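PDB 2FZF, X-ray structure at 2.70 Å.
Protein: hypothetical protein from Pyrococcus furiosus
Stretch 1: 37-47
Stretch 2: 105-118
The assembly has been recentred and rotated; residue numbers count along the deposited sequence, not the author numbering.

Stretch 1, residues 37-47: EFYKSLAEKIK
Stretch 2, residues 105-118: DIIDLIRWAMKAEE

Two helical segments of one chain pack nearly antiparallel, their N-to-C directions 156° apart and their axes 11.9 Å apart at closest approach. Residues 37-44 are helical; Lys45 (phi/psi -115/99) leaves the helix, followed by Ile46 (-157/-48) and Lys47 (60/23). Residues 105-118 are helical throughout, as the i to i+4 bonds from Leu109 N to Asp105 O (3.3 Å) through Glu118 N to Met114 O (2.8 Å) attest. The register runs in opposite senses: CA-CA distances are 8.7 Å for Tyr39-Ala113, 8.0 Å for Leu42-Leu109 and 7.8 Å for Ile46-Ile106.

No hydrogen bond crosses the contact, which buries 372 Å² in total; apolar side chains make most of the contacts, with Tyr39 OH against Glu117 at one end. Phe38, Tyr39, Leu42 and Ala113 are buried, which suits their largely apolar surfaces. The small Ala113, its CB directed toward the first stretch, leaves room for two rings. Phe38 (chi1 t, chi2 -104°) brings CE1 to 3.8 Å from Ala113 CB, and Tyr39 (chi1 m, chi2 129°) brings CE2 to 4.0 Å from the same CB. Leu109 (chi1 off-well at -92°, chi2 m) sets CD1 at the Phe38 ring edge, 3.4 Å from Phe38 CE2, a tight contact.

Leu42, whose CA-to-CB bond also points toward the second stretch, has chi1 off-well at -133° and chi2 t. Its forked end reaches two residues: Leu42 CD2 lies 4.1 Å from Leu109 CB, and Leu42 CD1 lies 3.9 Å from Ile110 CD1. Ile110 points its CB away, but its m,m rotamer returns CD1 to the contact. Beyond the helix end, Ile46 and Ile106, both buried and m,m with CB sideways, turn their ends nearer; Ile46 CD1 meets Ile106 CG2 at 4.0 Å.

At the other end, Tyr39 OH approaches Glu117 CD (m,m, chi3 81°) to 3.2 Å at the ring edge; Tyr39 OH to Glu117 OE2 is 3.5 Å, with an angle too poor for a hydrogen bond. Charged pairs stay within their own helices: Lys40 NZ-Glu44 OE1 (3.0 Å) and Arg111 NH2-Asp108 OD2 (2.9 Å) are salt bridges outside the contact.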

# COMPACT_ATOMS: atom_id res chain seq x y z
N GLU A 37 -17.77 -5.03 -0.56
CA GLU A 37 -18.85 -4.70 -1.46
C GLU A 37 -18.86 -3.23 -1.83
O GLU A 37 -19.51 -2.82 -2.79
CB GLU A 37 -20.19 -5.14 -0.85
CG GLU A 37 -20.59 -4.39 0.38
CD GLU A 37 -21.94 -4.84 0.92
OE1 GLU A 37 -22.61 -4.00 1.58
OE2 GLU A 37 -22.33 -6.01 0.70
N PHE A 38 -18.11 -2.45 -1.06
CA PHE A 38 -18.00 -1.02 -1.32
C PHE A 38 -17.06 -0.81 -2.49
O PHE A 38 -17.36 -0.05 -3.42
CB PHE A 38 -17.47 -0.29 -0.09
CG PHE A 38 -16.95 1.08 -0.39
CD1 PHE A 38 -15.59 1.33 -0.44
CD2 PHE A 38 -17.83 2.10 -0.72
CE1 PHE A 38 -15.10 2.58 -0.83
CE2 PHE A 38 -17.35 3.34 -1.10
CZ PHE A 38 -15.98 3.58 -1.16
N TYR A 39 -15.92 -1.48 -2.46
CA TYR A 39 -14.96 -1.35 -3.54
C TYR A 39 -15.50 -1.99 -4.82
O TYR A 39 -15.28 -1.47 -5.92
CB TYR A 39 -13.64 -1.99 -3.12
CG TYR A 39 -12.92 -1.21 -2.05
CD1 TYR A 39 -12.46 -1.83 -0.89
CD2 TYR A 39 -12.64 0.15 -2.24
CE1 TYR A 39 -11.73 -1.12 0.06
CE2 TYR A 39 -11.91 0.87 -1.30
CZ TYR A 39 -11.45 0.23 -0.16
OH TYR A 39 -10.70 0.96 0.73
N LYS A 40 -16.21 -3.10 -4.67
CA LYS A 40 -16.78 -3.77 -5.83
C LYS A 40 -17.66 -2.83 -6.64
O LYS A 40 -17.68 -2.90 -7.86
CB LYS A 40 -17.61 -4.98 -5.39
CG LYS A 40 -16.89 -6.30 -5.55
CD LYS A 40 -16.59 -6.60 -7.02
CE LYS A 40 -17.88 -6.70 -7.85
NZ LYS A 40 -17.62 -7.02 -9.30
N SER A 41 -18.39 -1.95 -5.95
CA SER A 41 -19.28 -1.01 -6.61
C SER A 41 -18.54 0.21 -7.10
O SER A 41 -18.92 0.83 -8.09
CB SER A 41 -20.37 -0.55 -5.66
OG SER A 41 -20.94 -1.66 -5.02
N LEU A 42 -17.49 0.56 -6.37
CA LEU A 42 -16.69 1.71 -6.72
C LEU A 42 -16.05 1.41 -8.07
O LEU A 42 -16.23 2.14 -9.02
CB LEU A 42 -15.59 1.93 -5.66
CG LEU A 42 -15.30 3.32 -5.05
CD1 LEU A 42 -13.82 3.33 -4.65
CD2 LEU A 42 -15.60 4.46 -6.02
N ALA A 43 -15.30 0.31 -8.14
CA ALA A 43 -14.64 -0.04 -9.39
C ALA A 43 -15.66 -0.11 -10.51
O ALA A 43 -15.46 0.45 -11.58
CB ALA A 43 -13.91 -1.37 -9.26
N GLU A 44 -16.76 -0.81 -10.23
CA GLU A 44 -17.86 -1.01 -11.16
C GLU A 44 -18.23 0.30 -11.85
O GLU A 44 -18.55 0.33 -13.04
CB GLU A 44 -19.08 -1.53 -10.40
CG GLU A 44 -19.67 -2.82 -10.94
CD GLU A 44 -19.09 -4.07 -10.30
OE1 GLU A 44 -17.85 -4.25 -10.35
OE2 GLU A 44 -19.88 -4.87 -9.75
N LYS A 45 -18.19 1.37 -11.09
CA LYS A 45 -18.54 2.68 -11.59
C LYS A 45 -17.29 3.54 -11.56
O LYS A 45 -16.93 4.06 -10.51
CB LYS A 45 -19.62 3.27 -10.69
CG LYS A 45 -20.80 2.32 -10.44
CD LYS A 45 -21.76 2.88 -9.41
CE LYS A 45 -22.97 1.97 -9.19
NZ LYS A 45 -23.88 1.88 -10.37
N ILE A 46 -16.61 3.69 -12.69
CA ILE A 46 -15.40 4.51 -12.70
C ILE A 46 -15.09 5.02 -14.10
O ILE A 46 -14.83 6.22 -14.29
CB ILE A 46 -14.18 3.73 -12.14
CG1 ILE A 46 -14.22 3.68 -10.61
CG2 ILE A 46 -12.89 4.40 -12.57
CD1 ILE A 46 -14.08 5.02 -9.92
N LYS A 47 -15.11 4.14 -15.09
CA LYS A 47 -14.83 4.55 -16.46
C LYS A 47 -13.44 5.14 -16.57
O LYS A 47 -13.16 5.92 -17.49
CB LYS A 47 -15.87 5.58 -16.93
CG LYS A 47 -17.23 5.00 -17.31
CD LYS A 47 -18.01 4.50 -16.09
CE LYS A 47 -18.40 3.01 -16.17
NZ LYS A 47 -17.27 2.01 -16.18
N ASP A 105 -17.22 13.59 -7.12
CA ASP A 105 -17.88 12.40 -6.59
C ASP A 105 -16.87 11.27 -6.40
O ASP A 105 -16.94 10.52 -5.43
CB ASP A 105 -18.99 11.96 -7.54
CG ASP A 105 -20.13 12.97 -7.61
OD1 ASP A 105 -20.88 12.94 -8.62
OD2 ASP A 105 -20.27 13.78 -6.67
N ILE A 106 -15.94 11.13 -7.34
CA ILE A 106 -14.91 10.10 -7.24
C ILE A 106 -13.99 10.53 -6.10
O ILE A 106 -13.51 9.69 -5.34
CB ILE A 106 -14.01 9.98 -8.54
CG1 ILE A 106 -14.86 10.04 -9.81
CG2 ILE A 106 -13.24 8.66 -8.53
CD1 ILE A 106 -15.86 8.96 -9.90
N ILE A 107 -13.74 11.83 -5.98
CA ILE A 107 -12.88 12.36 -4.92
C ILE A 107 -13.41 12.02 -3.54
O ILE A 107 -12.69 11.51 -2.69
CB ILE A 107 -12.76 13.89 -5.01
CG1 ILE A 107 -12.21 14.30 -6.38
CG2 ILE A 107 -11.85 14.40 -3.88
CD1 ILE A 107 -10.81 13.78 -6.68
N ASP A 108 -14.68 12.34 -3.31
CA ASP A 108 -15.34 12.08 -2.04
C ASP A 108 -15.20 10.62 -1.64
O ASP A 108 -14.66 10.32 -0.58
CB ASP A 108 -16.83 12.46 -2.15
CG ASP A 108 -17.07 13.98 -2.28
OD1 ASP A 108 -18.23 14.38 -2.53
OD2 ASP A 108 -16.10 14.76 -2.13
N LEU A 109 -15.68 9.72 -2.50
CA LEU A 109 -15.63 8.28 -2.26
C LEU A 109 -14.21 7.73 -2.00
O LEU A 109 -14.05 6.79 -1.23
CB LEU A 109 -16.26 7.54 -3.45
CG LEU A 109 -17.75 7.16 -3.48
CD1 LEU A 109 -18.08 6.50 -2.16
CD2 LEU A 109 -18.64 8.34 -3.71
N ILE A 110 -13.19 8.29 -2.66
CA ILE A 110 -11.84 7.80 -2.40
C ILE A 110 -11.37 8.37 -1.06
O ILE A 110 -10.66 7.72 -0.32
CB ILE A 110 -10.81 8.23 -3.50
CG1 ILE A 110 -11.17 7.63 -4.87
CG2 ILE A 110 -9.42 7.75 -3.12
CD1 ILE A 110 -11.06 6.12 -4.95
N ARG A 111 -11.79 9.60 -0.75
CA ARG A 111 -11.39 10.24 0.50
C ARG A 111 -11.92 9.47 1.70
O ARG A 111 -11.20 9.27 2.67
CB ARG A 111 -11.89 11.69 0.51
CG ARG A 111 -11.02 12.66 1.31
CD ARG A 111 -11.55 14.07 1.21
NE ARG A 111 -12.96 14.11 1.58
CZ ARG A 111 -13.94 14.44 0.75
NH1 ARG A 111 -15.20 14.44 1.17
NH2 ARG A 111 -13.67 14.78 -0.50
N TRP A 112 -13.19 9.05 1.62
CA TRP A 112 -13.83 8.26 2.68
C TRP A 112 -13.22 6.87 2.80
O TRP A 112 -13.17 6.29 3.88
CB TRP A 112 -15.34 8.12 2.41
CG TRP A 112 -16.15 9.27 2.96
CD1 TRP A 112 -16.74 10.28 2.25
CD2 TRP A 112 -16.36 9.57 4.34
NE1 TRP A 112 -17.29 11.20 3.11
CE2 TRP A 112 -17.07 10.79 4.40
CE3 TRP A 112 -16.01 8.93 5.55
CZ2 TRP A 112 -17.44 11.39 5.61
CZ3 TRP A 112 -16.37 9.54 6.76
CH2 TRP A 112 -17.08 10.75 6.78
N ALA A 113 -12.78 6.32 1.67
CA ALA A 113 -12.19 5.00 1.66
C ALA A 113 -10.88 4.99 2.43
O ALA A 113 -10.62 4.08 3.22
CB ALA A 113 -11.97 4.54 0.24
N MET A 114 -10.04 5.99 2.21
CA MET A 114 -8.77 6.01 2.92
C MET A 114 -9.03 6.29 4.38
O MET A 114 -8.26 5.88 5.25
CB MET A 114 -7.78 7.03 2.32
CG MET A 114 -8.30 8.45 2.05
SD MET A 114 -6.96 9.62 1.54
CE MET A 114 -6.36 10.12 3.15
N LYS A 115 -10.13 6.97 4.66
CA LYS A 115 -10.50 7.29 6.03
C LYS A 115 -10.86 5.98 6.71
O LYS A 115 -10.40 5.69 7.82
CB LYS A 115 -11.71 8.22 6.04
CG LYS A 115 -12.03 8.78 7.40
CD LYS A 115 -10.99 9.79 7.82
CE LYS A 115 -11.18 10.23 9.26
NZ LYS A 115 -9.96 10.92 9.74
N ALA A 116 -11.68 5.19 6.03
CA ALA A 116 -12.08 3.90 6.56
C ALA A 116 -10.85 2.99 6.71
O ALA A 116 -10.79 2.21 7.66
CB ALA A 116 -13.10 3.26 5.65
N GLU A 117 -9.89 3.08 5.80
CA GLU A 117 -8.71 2.24 5.91
C GLU A 117 -7.84 2.74 7.06
O GLU A 117 -7.12 1.98 7.72
CB GLU A 117 -7.91 2.25 4.60
CG GLU A 117 -8.68 1.77 3.36
CD GLU A 117 -9.02 0.29 3.38
OE1 GLU A 117 -10.00 -0.10 4.04
OE2 GLU A 117 -8.29 -0.49 2.73
N GLU A 118 -7.92 4.05 7.30
CA GLU A 118 -7.18 4.69 8.37
C GLU A 118 -7.67 4.11 9.68
O GLU A 118 -6.89 3.56 10.46
CB GLU A 118 -7.41 6.20 8.34
CG GLU A 118 -6.68 6.97 9.42
CD GLU A 118 -7.03 8.46 9.40
OE1 GLU A 118 -8.21 8.81 9.59
OE2 GLU A 118 -6.10 9.28 9.19